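Local coordinates for xyloglucan-specific endo-beta-1,4-glucanase (Uncultured bacterium, PDB 4W88), which cleaves internal beta-1,4-glucosidic bonds in the backbone of xyloglucan, a plant cell-wall polysaccharide, as a glycoside hydrolase of family GH5, at residues A[27-32]-A[65-70]; A[195-200]-A[220-225]; A[202-207]-A[257-262]. The protein carries 1 engineered substitution. One frame throughout, in Å; residues are numbered along the deposited sequence.

Interaction 1: A[27-32]-A[65-70]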
loop_
_atom_site.group_PDB
_atom_site.type_symbol
_atom_site.label_atom_id
_atom_site.label_comp_id
_atom_site.label_asym_id
_atom_site.label_seq_id
_atom_site.Cartn_x
_atom_site.Cartn_y
_atom_site.Cartn_z
ATOM N N GLY A 27 17.541 6.359 -11.501
ATOM C CA GLY A 27 18.828 6.358 -10.813
ATOM C C GLY A 27 19.583 5.067 -10.733
ATOM O O GLY A 27 20.717 5.045 -10.132
ATOM N N GLY A 28 19.022 3.992 -11.255
ATOM C CA GLY A 28 19.733 2.727 -11.195
ATOM C C GLY A 28 20.026 2.196 -9.807
ATOM O O GLY A 28 19.206 2.316 -8.890
ATOM N N ASN A 29 21.228 1.646 -9.645
ATOM C CA ASN A 29 21.577 1.041 -8.373
ATOM C C ASN A 29 22.216 2.088 -7.504
ATOM O O ASN A 29 23.379 1.967 -7.135
ATOM C CB ASN A 29 22.510 -0.177 -8.587
ATOM C CG ASN A 29 22.914 -0.847 -7.330
ATOM O OD1 ASN A 29 22.219 -0.961 -6.387
ATOM N ND2 ASN A 29 24.110 -1.342 -7.360
ATOM N N SER A 30 21.412 3.035 -7.062
ATOM C CA SER A 30 21.896 4.164 -6.352
ATOM C C SER A 30 20.812 4.630 -5.370
ATOM O O SER A 30 19.600 4.560 -5.675
ATOM C CB SER A 30 22.161 5.335 -7.338
ATOM O OG SER A 30 22.462 6.430 -6.504
ATOM N N VAL A 31 21.238 5.157 -4.235
ATOM C CA VAL A 31 20.296 5.868 -3.338
ATOM C C VAL A 31 19.580 7.076 -3.980
ATOM O O VAL A 31 18.525 7.505 -3.497
ATOM C CB VAL A 31 20.913 6.254 -1.965
ATOM C CG1 VAL A 31 21.378 5.005 -1.216
ATOM C CG2 VAL A 31 21.999 7.270 -2.169
ATOM N N ASN A 32 20.133 7.574 -5.093
ATOM C CA ASN A 32 19.538 8.650 -5.795
ATOM C C ASN A 32 18.205 8.318 -6.458
ATOM O O ASN A 32 17.489 9.229 -6.923
ATOM C CB ASN A 32 20.512 9.256 -6.779
ATOM C CG ASN A 32 21.661 9.888 -6.061
ATOM O OD1 ASN A 32 21.508 10.560 -5.001
ATOM N ND2 ASN A 32 22.817 9.632 -6.558
ATOM N N ALA A 65 13.922 -3.689 -7.216
ATOM C CA ALA A 65 14.489 -4.295 -8.394
ATOM C C ALA A 65 15.901 -3.780 -8.806
ATOM O O ALA A 65 16.852 -4.587 -8.963
ATOM C CB ALA A 65 13.533 -4.194 -9.587
ATOM N N ASN A 66 16.004 -2.484 -9.094
ATOM C CA ASN A 66 17.285 -1.976 -9.568
ATOM C C ASN A 66 18.435 -1.965 -8.525
ATOM O O ASN A 66 19.615 -1.762 -8.891
ATOM C CB ASN A 66 17.118 -0.582 -10.080
ATOM C CG ASN A 66 16.306 -0.527 -11.327
ATOM O OD1 ASN A 66 16.190 -1.500 -12.087
ATOM N ND2 ASN A 66 15.711 0.607 -11.555
ATOM N N HIS A 67 18.093 -2.283 -7.291
ATOM C CA HIS A 67 19.066 -2.331 -6.179
ATOM C C HIS A 67 19.461 -3.758 -5.855
ATOM O O HIS A 67 20.154 -3.992 -4.889
ATOM C CB HIS A 67 18.496 -1.633 -4.934
ATOM C CG HIS A 67 17.952 -0.263 -5.202
ATOM N ND1 HIS A 67 18.740 0.874 -5.354
ATOM C CD2 HIS A 67 16.703 0.113 -5.533
ATOM C CE1 HIS A 67 17.956 1.889 -5.704
ATOM N NE2 HIS A 67 16.717 1.454 -5.802
ATOM N N LEU A 68 18.987 -4.712 -6.644
ATOM C CA LEU A 68 19.286 -6.133 -6.419
ATOM C C LEU A 68 20.432 -6.646 -7.230
ATOM O O LEU A 68 20.571 -6.360 -8.401
ATOM C CB LEU A 68 18.061 -7.015 -6.737
ATOM C CG LEU A 68 16.748 -6.701 -6.045
ATOM C CD1 LEU A 68 15.626 -7.547 -6.525
ATOM C CD2 LEU A 68 16.871 -6.759 -4.501
ATOM N N GLY A 69 21.200 -7.497 -6.577
ATOM C CA GLY A 69 22.246 -8.248 -7.235
ATOM C C GLY A 69 21.658 -9.381 -8.067
ATOM O O GLY A 69 20.444 -9.585 -8.147
ATOM N N PRO A 70 22.508 -10.137 -8.736
ATOM C CA PRO A 70 22.002 -11.178 -9.596
ATOM C C PRO A 70 21.276 -12.291 -8.861
ATOM O O PRO A 70 21.528 -12.606 -7.686
ATOM C CB PRO A 70 23.248 -11.741 -10.262
ATOM C CG PRO A 70 24.369 -11.215 -9.498
ATOM C CD PRO A 70 23.927 -9.941 -8.881
HETATM O O HOH W 1 16.466 2.583 -9.386
HETATM O O HOH W 2 21.376 0.801 -4.562
#
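The imidazole of His67 packs against the turn formed by Gly28, Asn29 and Ser30, with its CE1 corner directed at two backbone carbonyls. Ser30 O sits at the ring edge, near its plane, 3.1 Å from His67 CE1, while Gly28 O approaches the same carbon obliquely. The ring is held there by CG lying beside the backbone N (chi1 -50°), and Trp80 stacks on it. Asn29 extends across the 65-67 3-10 turn with CG anti to its own backbone N (chi1 180°), so that CB meets Asn66 O at 3.3 Å and OD1 comes to 3.4 Å from His67 CA.

No direct hydrogen bond joins the two loops; two waters supply the hydrogen bonds. One donates to Asn29 OD1 at 2.7 Å and also bonds His67 ND1 at 2.8 Å. The other can donate to Gly28 O, within hydrogen-bonding reach, and accepts from Asn66 ND2, whose amide also bonds Tyr108. Glycine suits position 28, where phi is positive (62°), and Asn29 centres an inverse gamma turn. Loops following barrel strands 15-18 and 57-60 are thus joined at the surface through water, and the carbonyl oxygens near CE1 would probably polarise that C-H and favour positive charge on the ring.

Interaction 2: A[195-200]-A[220-225]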
loop_
_atom_site.group_PDB
_atom_site.type_symbol
_atom_site.label_atom_id
_atom_site.label_comp_id
_atom_site.label_asym_id
_atom_site.label_seq_id
_atom_site.Cartn_x
_atom_site.Cartn_y
_atom_site.Cartn_z
ATOM N N ILE A 195 -0.986 -9.607 2.902
ATOM C CA ILE A 195 -1.028 -10.258 1.624
ATOM C C ILE A 195 -1.975 -9.448 0.722
ATOM O O ILE A 195 -2.604 -8.467 1.162
ATOM C CB ILE A 195 -1.473 -11.737 1.756
ATOM C CG1 ILE A 195 -2.910 -11.881 2.245
ATOM C CG2 ILE A 195 -0.455 -12.539 2.560
ATOM C CD1 ILE A 195 -3.509 -13.276 2.065
ATOM N N CYS A 196 -2.159 -9.874 -0.524
ATOM C CA CYS A 196 -3.004 -9.126 -1.436
ATOM C C CYS A 196 -3.659 -10.020 -2.465
ATOM O O CYS A 196 -3.250 -11.169 -2.682
ATOM C CB CYS A 196 -2.191 -8.017 -2.152
ATOM S SG CYS A 196 -0.893 -8.590 -3.230
ATOM N N THR A 197 -4.686 -9.460 -3.120
ATOM C CA THR A 197 -5.240 -10.027 -4.306
ATOM C C THR A 197 -4.445 -9.624 -5.561
ATOM O O THR A 197 -3.621 -8.713 -5.539
ATOM C CB THR A 197 -6.665 -9.504 -4.494
ATOM O OG1 THR A 197 -6.581 -8.087 -4.444
ATOM C CG2 THR A 197 -7.658 -10.049 -3.434
ATOM N N TYR A 198 -4.743 -10.291 -6.669
ATOM C CA TYR A 198 -4.172 -9.919 -7.966
ATOM C C TYR A 198 -4.494 -8.432 -8.185
ATOM O O TYR A 198 -5.661 -8.010 -8.027
ATOM C CB TYR A 198 -4.832 -10.713 -9.089
ATOM C CG TYR A 198 -4.242 -10.419 -10.437
ATOM C CD1 TYR A 198 -4.635 -9.294 -11.221
ATOM C CD2 TYR A 198 -3.267 -11.251 -10.984
ATOM C CE1 TYR A 198 -4.025 -9.070 -12.461
ATOM C CE2 TYR A 198 -2.721 -11.041 -12.248
ATOM C CZ TYR A 198 -3.102 -9.979 -12.990
ATOM O OH TYR A 198 -2.532 -9.789 -14.221
ATOM N N GLY A 199 -3.480 -7.625 -8.507
ATOM C CA GLY A 199 -3.690 -6.193 -8.721
ATOM C C GLY A 199 -4.194 -5.368 -7.550
ATOM O O GLY A 199 -4.620 -4.219 -7.772
ATOM N N HIS A 200 -4.206 -5.933 -6.333
ATOM C CA HIS A 200 -4.949 -5.379 -5.224
ATOM C C HIS A 200 -6.437 -5.101 -5.573
ATOM O O HIS A 200 -7.080 -4.227 -4.967
ATOM C CB HIS A 200 -4.264 -4.120 -4.732
ATOM C CG HIS A 200 -3.152 -4.321 -3.734
ATOM N ND1 HIS A 200 -1.931 -4.872 -4.057
ATOM C CD2 HIS A 200 -3.101 -4.058 -2.406
ATOM C CE1 HIS A 200 -1.161 -4.906 -2.985
ATOM N NE2 HIS A 200 -1.856 -4.434 -1.967
ATOM N N VAL A 220 -5.342 -8.702 4.761
ATOM C CA VAL A 220 -5.524 -8.609 3.327
ATOM C C VAL A 220 -5.619 -7.109 2.891
ATOM O O VAL A 220 -6.434 -6.359 3.439
ATOM C CB VAL A 220 -6.751 -9.359 2.835
ATOM C CG1 VAL A 220 -6.892 -9.184 1.313
ATOM C CG2 VAL A 220 -6.643 -10.838 3.232
ATOM N N ALA A 221 -4.732 -6.720 1.971
ATOM C CA ALA A 221 -4.645 -5.401 1.423
ATOM C C ALA A 221 -5.400 -5.366 0.073
ATOM O O ALA A 221 -5.308 -6.299 -0.781
ATOM C CB ALA A 221 -3.198 -4.998 1.211
ATOM N N LEU A 222 -6.139 -4.274 -0.058
ATOM C CA LEU A 222 -6.838 -3.872 -1.284
ATOM C C LEU A 222 -6.546 -2.439 -1.605
ATOM O O LEU A 222 -6.272 -1.667 -0.724
ATOM C CB LEU A 222 -8.371 -4.122 -1.134
ATOM C CG LEU A 222 -8.701 -5.552 -0.778
ATOM C CD1 LEU A 222 -10.131 -5.605 -0.359
ATOM C CD2 LEU A 222 -8.423 -6.555 -1.937
ATOM N N HIS A 223 -6.710 -2.057 -2.882
ATOM C CA HIS A 223 -6.660 -0.678 -3.273
ATOM C C HIS A 223 -7.996 -0.319 -3.896
ATOM O O HIS A 223 -8.437 -0.982 -4.812
ATOM C CB HIS A 223 -5.569 -0.395 -4.284
ATOM C CG HIS A 223 -4.188 -0.584 -3.766
ATOM N ND1 HIS A 223 -3.050 -0.550 -4.573
ATOM C CD2 HIS A 223 -3.745 -0.757 -2.503
ATOM C CE1 HIS A 223 -1.995 -0.720 -3.810
ATOM N NE2 HIS A 223 -2.392 -0.827 -2.562
ATOM N N THR A 224 -8.625 0.734 -3.359
ATOM C CA THR A 224 -9.964 1.071 -3.721
ATOM C C THR A 224 -10.096 2.566 -3.920
ATOM O O THR A 224 -10.566 3.316 -3.037
ATOM C CB THR A 224 -11.051 0.543 -2.776
ATOM O OG1 THR A 224 -10.792 0.925 -1.425
ATOM C CG2 THR A 224 -11.136 -0.900 -2.869
ATOM N N TYR A 225 -9.644 2.986 -5.066
ATOM C CA TYR A 225 -9.828 4.406 -5.479
ATOM C C TYR A 225 -11.206 4.617 -6.131
ATOM O O TYR A 225 -11.312 4.972 -7.331
ATOM C CB TYR A 225 -8.755 4.769 -6.480
ATOM C CG TYR A 225 -7.307 4.832 -5.967
ATOM C CD1 TYR A 225 -6.446 3.694 -5.968
ATOM C CD2 TYR A 225 -6.739 6.053 -5.628
ATOM C CE1 TYR A 225 -5.116 3.809 -5.562
ATOM C CE2 TYR A 225 -5.399 6.180 -5.261
ATOM C CZ TYR A 225 -4.566 5.033 -5.264
ATOM O OH TYR A 225 -3.260 5.199 -4.921
#
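The imidazoles of His200 and His223 stack face to face, their centroids 3.9 Å apart and their planes inclined by 25°. The overlap is offset: His200 CD2 lies over the His223 face, 3.3 Å from His223 NE2. On the opposite face of the His200 ring sits Cys196 CB, so this imidazole is sandwiched between its partner and its own segment, and the carbonyl carbon of Leu222 lies at its edge. His200 CB also rests over the His223 ring in a CH-pi contact, while Ala221, with only a methyl, lets His200 NE2 come within 3.5 Å of its CB.

Hydrogen bonds outside the pair fix both rings. His200 NE2 bonds Glu145 and ND1 the backbone N of Glu149; His223 ND1 bonds the carboxylate of Glu149, a residue of the glycan pocket. Earlier along both strands, Ala221 N donates to Ile195 O at 2.9 Å, nearly along the C=O axis, in the parallel pairing of strands 193-196 and 218-223. Farther along, the chain leaves the strand and turns at Gly199, whose positive phi (62°) suits glycine, and His200 O takes over as acceptor: His223 N reaches it at 3.0 Å in an almost straight bond (176°), on a lone pair.

On the face opposite Cys196 and Ala221, Ile195 CG1 packs on Val220 CG2 at 4.0 Å, branched side chains suited to the layer between barrel and helices. Leu222 CD2 meets Thr197, whose OG1 bonds Asn201 O.

These are neighbouring strands of a TIM barrel, and the stack stands at their C-terminal ends, where Tyr225 touches the bound glucose. Because His200 ND1 accepts from the N-H of Glu149, that ring is probably the neutral tautomer with its proton on NE2, toward Glu145; the carboxylate of Glu149 would probably raise the basicity of His223 and be oriented by it.

Interaction 3: A[202-207]-A[257-262]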
loop_
_atom_site.group_PDB
_atom_site.type_symbol
_atom_site.label_atom_id
_atom_site.label_comp_id
_atom_site.label_asym_id
_atom_site.label_seq_id
_atom_site.Cartn_x
_atom_site.Cartn_y
_atom_site.Cartn_z
ATOM N N SER A 202 -10.522 -5.800 -5.925
ATOM C CA SER A 202 -11.586 -6.237 -4.999
ATOM C C SER A 202 -12.901 -6.677 -5.662
ATOM O O SER A 202 -13.944 -6.727 -4.990
ATOM C CB SER A 202 -11.880 -5.138 -3.967
ATOM O OG SER A 202 -12.403 -4.041 -4.590
ATOM N N ASP A 203 -12.864 -6.981 -6.952
ATOM C CA ASP A 203 -14.036 -7.539 -7.657
ATOM C C ASP A 203 -14.325 -8.927 -7.071
ATOM O O ASP A 203 -13.403 -9.660 -6.593
ATOM C CB ASP A 203 -13.806 -7.649 -9.172
ATOM C CG ASP A 203 -13.467 -6.324 -9.850
ATOM O OD1 ASP A 203 -13.651 -5.233 -9.306
ATOM O OD2 ASP A 203 -13.013 -6.390 -11.035
ATOM N N GLU A 204 -15.595 -9.317 -7.188
ATOM C CA GLU A 204 -16.072 -10.553 -6.593
ATOM C C GLU A 204 -15.244 -11.792 -7.016
ATOM O O GLU A 204 -14.809 -12.555 -6.118
ATOM C CB GLU A 204 -17.606 -10.783 -6.795
ATOM C CG GLU A 204 -18.019 -12.112 -6.184
ATOM C CD GLU A 204 -19.497 -12.188 -5.917
ATOM O OE1 GLU A 204 -20.253 -11.451 -6.562
ATOM O OE2 GLU A 204 -19.849 -12.958 -5.041
ATOM N N PRO A 205 -15.006 -11.986 -8.351
ATOM C CA PRO A 205 -14.240 -13.158 -8.738
ATOM C C PRO A 205 -12.816 -13.179 -8.110
ATOM O O PRO A 205 -12.265 -14.255 -7.782
ATOM C CB PRO A 205 -14.173 -13.036 -10.279
ATOM C CG PRO A 205 -15.290 -12.139 -10.647
ATOM C CD PRO A 205 -15.386 -11.179 -9.527
ATOM N N THR A 206 -12.211 -11.988 -7.952
ATOM C CA THR A 206 -10.858 -11.904 -7.414
ATOM C C THR A 206 -10.853 -12.287 -5.938
ATOM O O THR A 206 -9.957 -12.990 -5.482
ATOM C CB THR A 206 -10.350 -10.479 -7.555
ATOM O OG1 THR A 206 -10.713 -9.954 -8.848
ATOM C CG2 THR A 206 -8.867 -10.375 -7.284
ATOM N N LEU A 207 -11.866 -11.841 -5.194
ATOM C CA LEU A 207 -11.925 -12.170 -3.771
ATOM C C LEU A 207 -12.292 -13.636 -3.571
ATOM O O LEU A 207 -11.753 -14.265 -2.672
ATOM C CB LEU A 207 -12.929 -11.270 -3.069
ATOM C CG LEU A 207 -12.610 -9.781 -2.928
ATOM C CD1 LEU A 207 -13.832 -9.041 -2.365
ATOM C CD2 LEU A 207 -11.404 -9.579 -2.039
ATOM N N LYS A 257 -16.932 -7.049 2.570
ATOM C CA LYS A 257 -17.629 -7.582 3.732
ATOM C C LYS A 257 -17.946 -9.112 3.596
ATOM O O LYS A 257 -17.664 -9.912 4.498
ATOM C CB LYS A 257 -18.929 -6.771 3.966
ATOM C CG LYS A 257 -18.812 -5.777 5.126
ATOM C CD LYS A 257 -20.165 -5.188 5.565
ATOM C CE LYS A 257 -20.856 -6.036 6.578
ATOM N NZ LYS A 257 -20.223 -5.947 7.913
ATOM N N LYS A 258 -18.556 -9.500 2.478
ATOM C CA LYS A 258 -18.969 -10.883 2.266
ATOM C C LYS A 258 -17.772 -11.815 2.375
ATOM O O LYS A 258 -17.820 -12.877 3.008
ATOM C CB LYS A 258 -19.547 -10.997 0.856
ATOM C CG LYS A 258 -20.362 -12.223 0.495
ATOM C CD LYS A 258 -21.202 -11.802 -0.712
ATOM C CE LYS A 258 -22.317 -12.758 -1.034
ATOM N NZ LYS A 258 -21.773 -13.845 -1.884
ATOM N N TYR A 259 -16.688 -11.468 1.727
ATOM C CA TYR A 259 -15.593 -12.444 1.601
ATOM C C TYR A 259 -14.502 -12.335 2.653
ATOM O O TYR A 259 -13.756 -13.281 2.837
ATOM C CB TYR A 259 -14.982 -12.319 0.216
ATOM C CG TYR A 259 -15.850 -12.879 -0.885
ATOM C CD1 TYR A 259 -15.777 -14.229 -1.209
ATOM C CD2 TYR A 259 -16.751 -12.089 -1.581
ATOM C CE1 TYR A 259 -16.572 -14.762 -2.197
ATOM C CE2 TYR A 259 -17.571 -12.642 -2.568
ATOM C CZ TYR A 259 -17.451 -13.973 -2.857
ATOM O OH TYR A 259 -18.190 -14.585 -3.804
ATOM N N LEU A 260 -14.422 -11.187 3.339
ATOM C CA LEU A 260 -13.323 -10.920 4.267
ATOM C C LEU A 260 -13.834 -10.479 5.639
ATOM O O LEU A 260 -13.675 -11.192 6.623
ATOM C CB LEU A 260 -12.299 -9.903 3.635
ATOM C CG LEU A 260 -11.572 -10.398 2.389
ATOM C CD1 LEU A 260 -10.769 -9.287 1.682
ATOM C CD2 LEU A 260 -10.652 -11.526 2.711
ATOM N N ILE A 261 -14.474 -9.323 5.709
ATOM C CA ILE A 261 -14.747 -8.726 7.021
ATOM C C ILE A 261 -15.682 -9.635 7.780
ATOM O O ILE A 261 -15.490 -9.875 8.989
ATOM C CB ILE A 261 -15.356 -7.323 6.886
ATOM C CG1 ILE A 261 -14.345 -6.370 6.241
ATOM C CG2 ILE A 261 -15.849 -6.800 8.229
ATOM C CD1 ILE A 261 -14.952 -5.085 5.739
ATOM N N ASP A 262 -16.723 -10.124 7.115
ATOM C CA ASP A 262 -17.739 -10.947 7.840
ATOM C C ASP A 262 -17.304 -12.406 8.101
ATOM O O ASP A 262 -17.950 -13.155 8.771
ATOM C CB ASP A 262 -19.065 -10.889 7.133
ATOM C CG ASP A 262 -19.728 -9.497 7.176
ATOM O OD1 ASP A 262 -19.349 -8.570 7.976
ATOM O OD2 ASP A 262 -20.660 -9.333 6.380
#
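A short hydrogen bond carries the contact: Tyr259 OH donates to Glu204 OE2 at 2.6 Å. The carboxylate oxygen lies at the edge of the phenol ring, in its plane, and accepts through its anti lone pair, with the carboxylate and ring planes 75° apart. Glu204 CG also packs near the ring, 3.7 Å from Tyr259 CE2. The same OE2 has a second, weaker partner in Lys258 NZ, a long salt bridge at 3.8 Å.

Deeper in, Leu207 CB meets Tyr259 CG at 4.0 Å, and the Leu207 and Leu260 side chains cross at about a right angle, Leu207 CD2 3.8 Å from Leu260 CD1. An alanine in place of Tyr259 would lose both the hydroxyl held by Glu204 and the ring against Leu207, and would probably loosen the seam between the two helices.

Torsions and backbone set these groups in place. Glu204 runs out with CG anti to its N (chi1 178°) and an extended chain, which suits a long acid reaching across from the first turn of its helix. Tyr259 and Leu260 sit in a wider pi-type turn near the end of helix 246-261, and Leu260 continues inward onto Val220 of strand 218-223, as Leu207 does onto Thr197. The contact therefore joins two helices on the outside of the barrel, apolar toward the strands and polar toward the surface, where the nearby lysine would probably favour the ionised form of Glu204.

Overall arrangement
From the N terminus, interaction 1 comes first and closes by itself, drawing together the loops that follow barrel strands 15-18 and 57-60. Interactions 2 and 3 come later and cross: 195-200 precedes 202-207, then 220-225 returns to the first before 257-262 reaches back to the second. Interaction 2 closes the beta-alpha-beta unit of strand 193-196, helix 204-208 and strand 218-223, and interaction 3 ties that helix to helix 246-261. Their centres lie about 11 Å apart and they touch, with Thr197 CB 3.7 Å from Thr206 CG2. Interaction 1 stands separate, its centre about 36 Å from that of interaction 3, on the opposite side of the chain's centre.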